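Putative N-acetylneuraminate lyase ([Ruminococcus] gnavus ATCC 29149, PDB 6RB7) is a putative lyase of the dihydrodipicolinate synthetase family, a (beta/alpha)8-barrel protein assembled here from four subunits. Local coordinates at residues V113-T118 with Q122-H127; I136-P141 with N156-A161; A150-W155 with F185-K190; I169-I172 with V178-T181. All blocks are in the same frame, centred on the assembly; numbering follows the deposited sequence.

Contact 1: V113-T118 with Q122-H127; sequences VACNNT and QELARH
V113 and L124 meet where the loop that leaves strand 108-112 turns back along helix 118-130, a strand-to-helix connection of the barrel. Their CB atoms lie 3.8 Å apart. V113 turns CG1 toward the L124 carbonyl, and CG2 reaches the methyl of A125, with CG2 to A125 CB 4.1 Å. A branched valine fills this buried corner with two methyls, and the small A125 lets the helix come close. Further along, C115 SG touches L124 CD1 at 3.5 Å; sulfur, being large and polarisable, suits an apolar neighbour. This is the beta-alpha turn of the unit, and its helix starts at N117, the N-cap, whose OD1 accepts the N-H of D120. In the first turn Q122 N bonds T118 O at 2.9 Å. The side chain of Q122 runs back along the same turn: CG, anti to the carbonyl carbon (chi1 -72°), sits 3.4 Å from T118 O, and OE1 comes to 3.8 Å from T118 CG2. S121 OG braces the loop by bonding both C115 N and N117 O. At the subunit interface, N117 ND2 bonds Y86 O of the second subunit, and N116 OD1 is hydrogen-bonded to ND2 of N116 of that subunit.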
loop_
_atom_site.group_PDB
_atom_site.type_symbol
_atom_site.label_atom_id
_atom_site.label_comp_id
_atom_site.label_asym_id
_atom_site.label_seq_id
_atom_site.Cartn_x
_atom_site.Cartn_y
_atom_site.Cartn_z
ATOM N N VAL A 113 11.353 -23.219 10.342
ATOM C CA VAL A 113 10.581 -23.832 11.448
ATOM C C VAL A 113 9.464 -22.928 11.933
ATOM O O VAL A 113 8.739 -23.343 12.847
ATOM C CB VAL A 113 11.529 -24.223 12.587
ATOM C CG1 VAL A 113 12.480 -25.334 12.161
ATOM C CG2 VAL A 113 12.232 -23.030 13.206
ATOM N N ALA A 114 9.254 -21.765 11.337
ATOM C CA ALA A 114 8.201 -20.844 11.817
ATOM C C ALA A 114 6.833 -21.457 11.516
ATOM O O ALA A 114 6.549 -21.907 10.364
ATOM C CB ALA A 114 8.349 -19.482 11.192
ATOM N N CYS A 115 5.974 -21.369 12.514
ATOM C CA CYS A 115 4.556 -21.739 12.480
ATOM C C CYS A 115 3.732 -20.538 12.938
ATOM O O CYS A 115 4.248 -19.546 13.419
ATOM C CB CYS A 115 4.271 -22.888 13.437
ATOM S SG CYS A 115 5.216 -24.376 13.019
ATOM N N ASN A 116 2.421 -20.644 12.844
ATOM C CA ASN A 116 1.554 -19.519 13.242
ATOM C C ASN A 116 1.835 -19.156 14.721
ATOM O O ASN A 116 1.914 -17.975 15.045
ATOM C CB ASN A 116 0.082 -19.868 13.051
ATOM C CG ASN A 116 -0.404 -19.886 11.622
ATOM O OD1 ASN A 116 0.372 -19.729 10.675
ATOM N ND2 ASN A 116 -1.725 -19.938 11.495
ATOM N N ASN A 117 1.922 -20.165 15.596
ATOM C CA ASN A 117 2.199 -19.909 17.029
ATOM C C ASN A 117 3.645 -20.209 17.395
ATOM O O ASN A 117 4.424 -20.818 16.627
ATOM C CB ASN A 117 1.164 -20.573 17.922
ATOM C CG ASN A 117 1.275 -22.076 18.033
ATOM O OD1 ASN A 117 2.372 -22.631 17.894
ATOM N ND2 ASN A 117 0.156 -22.749 18.328
ATOM N N THR A 118 4.040 -19.695 18.548
ATOM C CA THR A 118 5.446 -19.840 18.997
ATOM C C THR A 118 5.710 -21.283 19.424
ATOM O O THR A 118 6.768 -21.807 19.087
ATOM C CB THR A 118 5.734 -18.846 20.120
ATOM O OG1 THR A 118 5.431 -17.533 19.649
ATOM C CG2 THR A 118 7.151 -18.932 20.609
ATOM N N GLN A 122 8.839 -23.602 18.245
ATOM C CA GLN A 122 9.861 -24.113 19.173
ATOM C C GLN A 122 9.957 -25.637 19.038
ATOM O O GLN A 122 11.103 -26.178 19.059
ATOM C CB GLN A 122 9.468 -23.732 20.598
ATOM C CG GLN A 122 9.626 -22.239 20.923
ATOM C CD GLN A 122 9.009 -21.928 22.262
ATOM O OE1 GLN A 122 7.826 -22.190 22.480
ATOM N NE2 GLN A 122 9.790 -21.318 23.153
ATOM N N GLU A 123 8.845 -26.324 18.851
ATOM C CA GLU A 123 8.846 -27.809 18.698
ATOM C C GLU A 123 9.635 -28.168 17.445
ATOM O O GLU A 123 10.511 -29.084 17.487
ATOM C CB GLU A 123 7.420 -28.341 18.695
ATOM C CG GLU A 123 7.317 -29.803 18.473
ATOM C CD GLU A 123 5.914 -30.408 18.651
ATOM O OE1 GLU A 123 4.905 -29.635 18.758
ATOM O OE2 GLU A 123 5.811 -31.676 18.627
ATOM N N LEU A 124 9.401 -27.461 16.323
ATOM C CA LEU A 124 10.142 -27.774 15.105
ATOM C C LEU A 124 11.604 -27.381 15.241
ATOM O O LEU A 124 12.432 -28.082 14.666
ATOM C CB LEU A 124 9.461 -27.083 13.914
ATOM C CG LEU A 124 8.144 -27.709 13.488
ATOM C CD1 LEU A 124 7.512 -26.906 12.382
ATOM C CD2 LEU A 124 8.301 -29.180 13.059
ATOM N N ALA A 125 11.924 -26.293 15.926
ATOM C CA ALA A 125 13.324 -25.878 16.148
ATOM C C ALA A 125 14.074 -26.995 16.891
ATOM O O ALA A 125 15.190 -27.346 16.493
ATOM C CB ALA A 125 13.386 -24.563 16.877
ATOM N N ARG A 126 13.501 -27.476 17.979
ATOM C CA ARG A 126 14.149 -28.516 18.817
ATOM C C ARG A 126 14.336 -29.767 17.971
ATOM O O ARG A 126 15.430 -30.374 18.033
ATOM C CB ARG A 126 13.273 -28.791 20.040
ATOM C CG ARG A 126 13.841 -29.800 21.023
ATOM C CD ARG A 126 12.830 -29.887 22.183
ATOM N NE ARG A 126 12.774 -28.594 22.906
ATOM C CZ ARG A 126 11.785 -27.672 22.880
ATOM N NH1 ARG A 126 10.667 -27.862 22.194
ATOM N NH2 ARG A 126 11.928 -26.537 23.550
ATOM N N HIS A 127 13.318 -30.146 17.193
ATOM C CA HIS A 127 13.385 -31.339 16.328
ATOM C C HIS A 127 14.518 -31.174 15.311
ATOM O O HIS A 127 15.290 -32.138 15.078
ATOM C CB HIS A 127 12.021 -31.603 15.715
ATOM C CG HIS A 127 12.014 -32.684 14.704
ATOM N ND1 HIS A 127 12.200 -32.421 13.355
ATOM C CD2 HIS A 127 11.802 -34.011 14.830
ATOM C CE1 HIS A 127 12.083 -33.562 12.704
ATOM N NE2 HIS A 127 11.836 -34.559 13.578
#

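Contact 2: I136-P141 with N156-A161; sequences IAAIPP and NAISAA
I158 is the residue with most surface buried here, and its two branches divide between two residues of the strand. The axes of segments 136-138 and 156-160 approach to 9.6 Å and run almost antiparallel, at 163° between their directions. This is the packing of the first strand against the helix in a beta-alpha-beta unit, repeated around a (beta/alpha)8 barrel. The CG2 methyl of I158 meets the end of I136, CG2 to I136 CD1 being 3.9 Å. The longer branch runs along the strand toward its C-terminal end, where I158 CD1 lies 4.2 Å from A138 CB. I136 reaches out because its CG1 stands between its own backbone N and carbonyl carbon (chi1 56°) and the chain then continues extended, which brings CD1 close to the backbone of I158 and S159 as well. A138, two residues on and thus on the same side of the strand, needs only a methyl, since I158 supplies the length; A137 between them turns its methyl the other way. F167 of the neighbouring strand touches I136, A138, I158 and S159, and V113 and S121 also pack on I158. S159 offers the strand little more than its backbone, its OG being bonded to N191 ND2. A turn earlier the helix does bond the chain, through W155 NE1 to I139 O. No hydrogen bond crosses between the segments themselves, which meet mainly through apolar side chains, with dispersion and exclusion of water favouring the contact.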
loop_
_atom_site.group_PDB
_atom_site.type_symbol
_atom_site.label_atom_id
_atom_site.label_comp_id
_atom_site.label_asym_id
_atom_site.label_seq_id
_atom_site.Cartn_x
_atom_site.Cartn_y
_atom_site.Cartn_z
ATOM N N ILE A 136 18.430 -23.112 11.262
ATOM C CA ILE A 136 16.971 -22.956 11.226
ATOM C C ILE A 136 16.661 -21.547 10.733
ATOM O O ILE A 136 17.525 -20.663 10.828
ATOM C CB ILE A 136 16.316 -23.235 12.592
ATOM C CG1 ILE A 136 16.909 -22.358 13.701
ATOM C CG2 ILE A 136 16.421 -24.726 12.909
ATOM C CD1 ILE A 136 15.995 -22.312 14.931
ATOM N N ALA A 137 15.463 -21.392 10.212
ATOM C CA ALA A 137 14.988 -20.109 9.667
ATOM C C ALA A 137 13.586 -19.811 10.145
ATOM O O ALA A 137 12.832 -20.738 10.499
ATOM C CB ALA A 137 15.043 -20.115 8.160
ATOM N N ALA A 138 13.191 -18.534 10.092
ATOM C CA ALA A 138 11.824 -18.146 10.484
ATOM C C ALA A 138 11.415 -16.872 9.745
ATOM O O ALA A 138 12.108 -15.860 9.824
ATOM C CB ALA A 138 11.738 -17.949 11.963
ATOM N N ILE A 139 10.269 -16.970 9.079
ATOM C CA ILE A 139 9.478 -15.764 8.719
ATOM C C ILE A 139 9.045 -15.062 9.993
ATOM O O ILE A 139 9.126 -15.632 11.098
ATOM C CB ILE A 139 8.298 -16.136 7.820
ATOM C CG1 ILE A 139 7.307 -17.081 8.493
ATOM C CG2 ILE A 139 8.790 -16.651 6.478
ATOM C CD1 ILE A 139 5.991 -17.167 7.759
ATOM N N PRO A 140 8.557 -13.833 9.914
ATOM C CA PRO A 140 7.959 -13.184 11.063
ATOM C C PRO A 140 6.599 -13.797 11.380
ATOM O O PRO A 140 5.997 -14.548 10.592
ATOM C CB PRO A 140 7.737 -11.720 10.616
ATOM C CG PRO A 140 8.406 -11.587 9.284
ATOM C CD PRO A 140 8.463 -12.983 8.715
ATOM N N PRO A 141 6.002 -13.382 12.519
ATOM C CA PRO A 141 4.588 -13.643 12.761
ATOM C C PRO A 141 3.746 -13.062 11.620
ATOM O O PRO A 141 4.080 -12.006 11.073
ATOM C CB PRO A 141 4.309 -12.910 14.072
ATOM C CG PRO A 141 5.679 -12.798 14.742
ATOM C CD PRO A 141 6.637 -12.577 13.585
ATOM N N ASN A 156 13.556 -15.000 18.973
ATOM C CA ASN A 156 14.464 -15.389 20.070
ATOM C C ASN A 156 13.938 -16.649 20.759
ATOM O O ASN A 156 14.781 -17.462 21.225
ATOM C CB ASN A 156 14.762 -14.220 20.993
ATOM C CG ASN A 156 15.760 -13.258 20.398
ATOM O OD1 ASN A 156 15.582 -12.020 20.557
ATOM N ND2 ASN A 156 16.778 -13.766 19.743
ATOM N N ALA A 157 12.630 -16.822 20.894
ATOM C CA ALA A 157 12.050 -18.026 21.519
ATOM C C ALA A 157 12.342 -19.226 20.656
ATOM O O ALA A 157 12.707 -20.316 21.150
ATOM C CB ALA A 157 10.572 -17.885 21.767
ATOM N N ILE A 158 12.194 -19.061 19.335
ATOM C CA ILE A 158 12.485 -20.165 18.399
ATOM C C ILE A 158 13.983 -20.494 18.493
ATOM O O ILE A 158 14.341 -21.683 18.617
ATOM C CB ILE A 158 12.066 -19.749 16.969
ATOM C CG1 ILE A 158 10.550 -19.584 16.903
ATOM C CG2 ILE A 158 12.571 -20.748 15.953
ATOM C CD1 ILE A 158 10.048 -18.921 15.628
ATOM N N SER A 159 14.844 -19.484 18.481
ATOM C CA SER A 159 16.303 -19.686 18.540
ATOM C C SER A 159 16.666 -20.397 19.864
ATOM O O SER A 159 17.544 -21.292 19.832
ATOM C CB SER A 159 17.006 -18.379 18.392
ATOM O OG SER A 159 18.427 -18.547 18.538
ATOM N N ALA A 160 16.040 -20.030 20.971
ATOM C CA ALA A 160 16.389 -20.616 22.297
ATOM C C ALA A 160 16.012 -22.105 22.329
ATOM O O ALA A 160 16.575 -22.823 23.178
ATOM C CB ALA A 160 15.663 -19.862 23.385
ATOM N N ALA A 161 15.086 -22.567 21.494
ATOM C CA ALA A 161 14.692 -23.991 21.424
ATOM C C ALA A 161 15.736 -24.795 20.633
ATOM O O ALA A 161 15.686 -26.025 20.695
ATOM C CB ALA A 161 13.311 -24.148 20.834
#

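Contact 3: A150-W155 with F185-K190; sequences AIAQYW and FVEMRK
Helices 148-160 and 182-188 come nearest at A152 and M188, whose CA atoms are 6.6 Å apart. They are neighbouring outer helices of the (beta/alpha)8 barrel, and a small residue facing a flexible one allows them to lie so close. M188 carries the contact. Its chain bends at both chi2 and chi3 (-52° and -54°), which wraps the thioether against the other helix: SD rests 3.8 Å from A152 CB, and the methyl CE ends 3.7 Å from W155 CB. The same bend makes a Met-aromatic contact with W155. SD lies at the edge of the indole, 5.3 Å from the centroid of the six-membered ring and 88° from its normal, while CG comes to 3.8 Å from W155 CE3. The indole is held at other points too, by NE1 bonded to I139 O and by I151 CG2 over one face, toward the ring's rim; L184 touches both A152 and W155. A flexible, polarisable thioether can fit itself to such an edge. E187 lends only its aliphatic part, with CG 4.3 Å from A152 CB, and its carboxylate turns to K190 of its own segment, where K190 NZ meets E187 OE1 at 2.9 Å on the syn side but tilted out of the carboxylate plane.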
loop_
_atom_site.group_PDB
_atom_site.type_symbol
_atom_site.label_atom_id
_atom_site.label_comp_id
_atom_site.label_asym_id
_atom_site.label_seq_id
_atom_site.Cartn_x
_atom_site.Cartn_y
_atom_site.Cartn_z
ATOM N N ALA A 150 7.640 -7.877 19.877
ATOM C CA ALA A 150 6.951 -9.183 19.807
ATOM C C ALA A 150 7.586 -10.058 18.723
ATOM O O ALA A 150 7.694 -11.281 18.890
ATOM C CB ALA A 150 5.478 -9.009 19.581
ATOM N N ILE A 151 7.972 -9.445 17.610
ATOM C CA ILE A 151 8.666 -10.191 16.522
ATOM C C ILE A 151 10.004 -10.720 17.047
ATOM O O ILE A 151 10.331 -11.915 16.851
ATOM C CB ILE A 151 8.832 -9.325 15.276
ATOM C CG1 ILE A 151 7.493 -8.843 14.752
ATOM C CG2 ILE A 151 9.594 -10.137 14.225
ATOM C CD1 ILE A 151 7.537 -7.836 13.634
ATOM N N ALA A 152 10.790 -9.873 17.728
ATOM C CA ALA A 152 12.073 -10.306 18.298
ATOM C C ALA A 152 11.846 -11.411 19.320
ATOM O O ALA A 152 12.604 -12.388 19.350
ATOM C CB ALA A 152 12.799 -9.147 18.940
ATOM N N GLN A 153 10.809 -11.294 20.135
ATOM C CA GLN A 153 10.549 -12.328 21.186
ATOM C C GLN A 153 10.248 -13.654 20.482
ATOM O O GLN A 153 10.714 -14.689 20.952
ATOM C CB GLN A 153 9.408 -11.865 22.108
ATOM C CG GLN A 153 8.877 -12.946 23.028
ATOM C CD GLN A 153 7.613 -12.514 23.763
ATOM O OE1 GLN A 153 7.372 -11.338 23.995
ATOM N NE2 GLN A 153 6.762 -13.468 24.106
ATOM N N TYR A 154 9.481 -13.635 19.392
ATOM C CA TYR A 154 9.121 -14.850 18.642
ATOM C C TYR A 154 10.396 -15.503 18.104
ATOM O O TYR A 154 10.670 -16.679 18.357
ATOM C CB TYR A 154 8.162 -14.472 17.536
ATOM C CG TYR A 154 7.785 -15.510 16.504
ATOM C CD1 TYR A 154 6.875 -16.519 16.757
ATOM C CD2 TYR A 154 8.240 -15.378 15.191
ATOM C CE1 TYR A 154 6.421 -17.355 15.744
ATOM C CE2 TYR A 154 7.813 -16.221 14.173
ATOM C CZ TYR A 154 6.886 -17.208 14.447
ATOM O OH TYR A 154 6.396 -18.024 13.467
ATOM N N TRP A 155 11.215 -14.737 17.390
ATOM C CA TRP A 155 12.472 -15.291 16.815
ATOM C C TRP A 155 13.410 -15.779 17.917
ATOM O O TRP A 155 14.023 -16.835 17.758
ATOM C CB TRP A 155 13.125 -14.277 15.903
ATOM C CG TRP A 155 12.381 -14.051 14.624
ATOM C CD1 TRP A 155 11.561 -14.920 13.977
ATOM C CD2 TRP A 155 12.427 -12.865 13.810
ATOM N NE1 TRP A 155 11.119 -14.355 12.808
ATOM C CE2 TRP A 155 11.667 -13.117 12.660
ATOM C CE3 TRP A 155 13.087 -11.630 13.913
ATOM C CZ2 TRP A 155 11.454 -12.158 11.662
ATOM C CZ3 TRP A 155 12.905 -10.702 12.921
ATOM C CH2 TRP A 155 12.092 -10.957 11.819
ATOM N N PHE A 185 16.757 -5.460 13.096
ATOM C CA PHE A 185 17.951 -6.263 12.779
ATOM C C PHE A 185 19.053 -5.983 13.812
ATOM O O PHE A 185 19.718 -6.935 14.222
ATOM C CB PHE A 185 18.337 -6.051 11.326
ATOM C CG PHE A 185 19.423 -6.958 10.810
ATOM C CD1 PHE A 185 19.536 -8.288 11.200
ATOM C CD2 PHE A 185 20.280 -6.497 9.819
ATOM C CE1 PHE A 185 20.514 -9.089 10.647
ATOM C CE2 PHE A 185 21.263 -7.302 9.296
ATOM C CZ PHE A 185 21.384 -8.598 9.713
ATOM N N VAL A 186 19.220 -4.728 14.235
ATOM C CA VAL A 186 20.187 -4.413 15.322
ATOM C C VAL A 186 19.846 -5.267 16.538
ATOM O O VAL A 186 20.749 -5.891 17.135
ATOM C CB VAL A 186 20.201 -2.913 15.656
ATOM C CG1 VAL A 186 20.963 -2.666 16.967
ATOM C CG2 VAL A 186 20.815 -2.102 14.516
ATOM N N GLU A 187 18.562 -5.284 16.936
ATOM C CA GLU A 187 18.168 -6.048 18.133
ATOM C C GLU A 187 18.497 -7.528 17.911
ATOM O O GLU A 187 18.998 -8.213 18.819
ATOM C CB GLU A 187 16.695 -5.775 18.416
ATOM C CG GLU A 187 16.183 -6.515 19.615
ATOM C CD GLU A 187 16.584 -5.913 20.956
ATOM O OE1 GLU A 187 17.357 -4.914 20.996
ATOM O OE2 GLU A 187 16.102 -6.453 21.957
ATOM N N MET A 188 18.178 -8.081 16.749
ATOM C CA MET A 188 18.370 -9.515 16.517
ATOM C C MET A 188 19.869 -9.882 16.451
ATOM O O MET A 188 20.201 -11.021 16.791
ATOM C CB MET A 188 17.677 -9.964 15.229
ATOM C CG MET A 188 16.178 -9.917 15.341
ATOM S SD MET A 188 15.496 -10.793 16.816
ATOM C CE MET A 188 16.227 -12.398 16.610
ATOM N N ARG A 189 20.754 -8.949 16.084
ATOM C CA ARG A 189 22.204 -9.262 16.015
ATOM C C ARG A 189 22.774 -9.406 17.430
ATOM O O ARG A 189 23.913 -9.899 17.567
ATOM C CB ARG A 189 22.939 -8.209 15.178
ATOM C CG ARG A 189 22.669 -8.348 13.686
ATOM C CD ARG A 189 23.669 -7.580 12.823
ATOM N NE ARG A 189 23.958 -6.194 13.179
ATOM C CZ ARG A 189 23.277 -5.124 12.757
ATOM N NH1 ARG A 189 22.212 -5.265 12.017
ATOM N NH2 ARG A 189 23.633 -3.913 13.117
ATOM N N LYS A 190 22.020 -9.048 18.454
ATOM C CA LYS A 190 22.406 -9.321 19.867
ATOM C C LYS A 190 22.394 -10.815 20.152
ATOM O O LYS A 190 23.070 -11.244 21.099
ATOM C CB LYS A 190 21.484 -8.607 20.840
ATOM C CG LYS A 190 21.606 -7.092 20.822
ATOM C CD LYS A 190 20.625 -6.398 21.695
ATOM C CE LYS A 190 20.804 -4.894 21.664
ATOM N NZ LYS A 190 19.738 -4.239 22.463
#

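Contact 4: I169-I172 with V178-T181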
loop_
_atom_site.group_PDB
_atom_site.type_symbol
_atom_site.label_atom_id
_atom_site.label_comp_id
_atom_site.label_asym_id
_atom_site.label_seq_id
_atom_site.Cartn_x
_atom_site.Cartn_y
_atom_site.Cartn_z
ATOM N N ILE A 169 16.889 -15.117 9.639
ATOM C CA ILE A 169 15.610 -14.379 9.573
ATOM C C ILE A 169 15.148 -14.381 8.124
ATOM O O ILE A 169 15.972 -14.051 7.254
ATOM C CB ILE A 169 15.840 -12.939 10.046
ATOM C CG1 ILE A 169 16.308 -12.907 11.495
ATOM C CG2 ILE A 169 14.607 -12.085 9.785
ATOM C CD1 ILE A 169 16.977 -11.587 11.845
ATOM N N TYR A 170 13.885 -14.681 7.869
ATOM C CA TYR A 170 13.324 -14.626 6.503
ATOM C C TYR A 170 12.471 -13.369 6.399
ATOM O O TYR A 170 11.381 -13.304 7.009
ATOM C CB TYR A 170 12.599 -15.913 6.152
ATOM C CG TYR A 170 12.401 -16.099 4.671
ATOM C CD1 TYR A 170 11.547 -15.294 3.970
ATOM C CD2 TYR A 170 13.105 -17.072 3.962
ATOM C CE1 TYR A 170 11.333 -15.476 2.613
ATOM C CE2 TYR A 170 12.955 -17.207 2.589
ATOM C CZ TYR A 170 12.096 -16.383 1.907
ATOM O OH TYR A 170 11.893 -16.510 0.551
ATOM N N ASN A 171 12.941 -12.384 5.610
ATOM C CA ASN A 171 12.232 -11.098 5.427
ATOM C C ASN A 171 11.343 -11.191 4.197
ATOM O O ASN A 171 11.858 -11.357 3.100
ATOM C CB ASN A 171 13.224 -9.947 5.334
ATOM C CG ASN A 171 12.562 -8.596 5.286
ATOM O OD1 ASN A 171 11.635 -8.356 6.058
ATOM N ND2 ASN A 171 13.003 -7.725 4.373
ATOM N N ILE A 172 10.036 -11.122 4.384
ATOM C CA ILE A 172 9.058 -11.227 3.261
ATOM C C ILE A 172 7.864 -10.331 3.575
ATOM O O ILE A 172 6.757 -10.796 3.835
ATOM C CB ILE A 172 8.735 -12.703 2.981
ATOM C CG1 ILE A 172 7.816 -12.827 1.760
ATOM C CG2 ILE A 172 8.218 -13.425 4.215
ATOM C CD1 ILE A 172 8.064 -14.073 0.950
ATOM N N VAL A 178 4.671 -7.483 7.855
ATOM C CA VAL A 178 5.646 -6.758 8.681
ATOM C C VAL A 178 7.026 -6.977 8.054
ATOM O O VAL A 178 7.244 -8.024 7.455
ATOM C CB VAL A 178 5.626 -7.182 10.165
ATOM C CG1 VAL A 178 4.337 -6.768 10.856
ATOM C CG2 VAL A 178 5.849 -8.671 10.334
ATOM N N ALA A 179 7.920 -6.021 8.273
ATOM C CA ALA A 179 9.296 -6.044 7.740
ATOM C C ALA A 179 10.313 -6.225 8.848
ATOM O O ALA A 179 10.152 -5.716 9.970
ATOM C CB ALA A 179 9.545 -4.750 6.978
ATOM N N LEU A 180 11.451 -6.810 8.473
ATOM C CA LEU A 180 12.700 -6.653 9.207
ATOM C C LEU A 180 13.230 -5.252 8.970
ATOM O O LEU A 180 13.810 -4.981 7.927
ATOM C CB LEU A 180 13.718 -7.714 8.791
ATOM C CG LEU A 180 15.050 -7.601 9.527
ATOM C CD1 LEU A 180 14.902 -7.922 11.006
ATOM C CD2 LEU A 180 16.082 -8.513 8.887
ATOM N N THR A 181 13.020 -4.373 9.938
ATOM C CA THR A 181 13.557 -2.997 9.872
ATOM C C THR A 181 15.026 -2.989 10.285
ATOM O O THR A 181 15.507 -3.931 10.928
ATOM C CB THR A 181 12.781 -2.084 10.793
ATOM O OG1 THR A 181 12.894 -2.540 12.147
ATOM C CG2 THR A 181 11.338 -1.992 10.364
HETATM O O HOH W 1 9.342 -9.764 6.835
#
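N171, at the end of strand 166-171, faces L180 in the extended but irregular segment 178-181, with their CA atoms 5.9 Å apart. Direct hydrogen bonding across the gap runs from backbone to side chain: L180 N bonds N171 OD1 at 2.9 Å. The N-H points almost straight at the oxygen (173°) but arrives from above the carbonyl plane, 45° out of it. N171 can reach across because its CG lies anti to the backbone N (chi1 -174°), sending the amide off the strand toward the loop. A second donor is a water, whose oxygen lies 2.8 Å from N171 OD1. The same water accepts the I172 N-H, and its oxygen donates to V178 O, at 2.8 Å, so three points of strand end and loop are tied through one molecule. Asparagine suits this buried place because the rest of its amide is used too: ND2 bonds N199 OD1, which fixes the rotation of the group and leaves OD1 turned to L180. Beside the hydrogen bond L180 CB lies 3.5 Å from N171 OD1. The apolar part is L180 CD2 against I169 CG2 at 4.0 Å, the two side chains crossing at about a right angle. In the barrel wall, I169 also packs on W155 of helix 148-160 and M188 of helix 182-188, while L180 reaches W155, F185 and V197 of strand 194-199.

In the fold
The four contacts follow one arc of the barrel wall, from strand 108-112 to helix 182-188. Contacts 1 and 2 are consecutive in the chain, centres about 7 Å apart, joined by the V113 N to A137 O bond. Contacts 2 and 3 share helix 148-160, about 9 Å apart between centres, and their segments alternate along the chain. Both segments of contact 4 fall between those of contact 3, about 11 Å away between centres. Strands 135-138 and 166-171 are sheet neighbours, linking contacts 2 and 4. Helix 148-160 thus packs on strand 135-138 in contact 2 and helix 182-188 in contact 3, while all four contacts reach the second subunit, contact 4 through I172 alone.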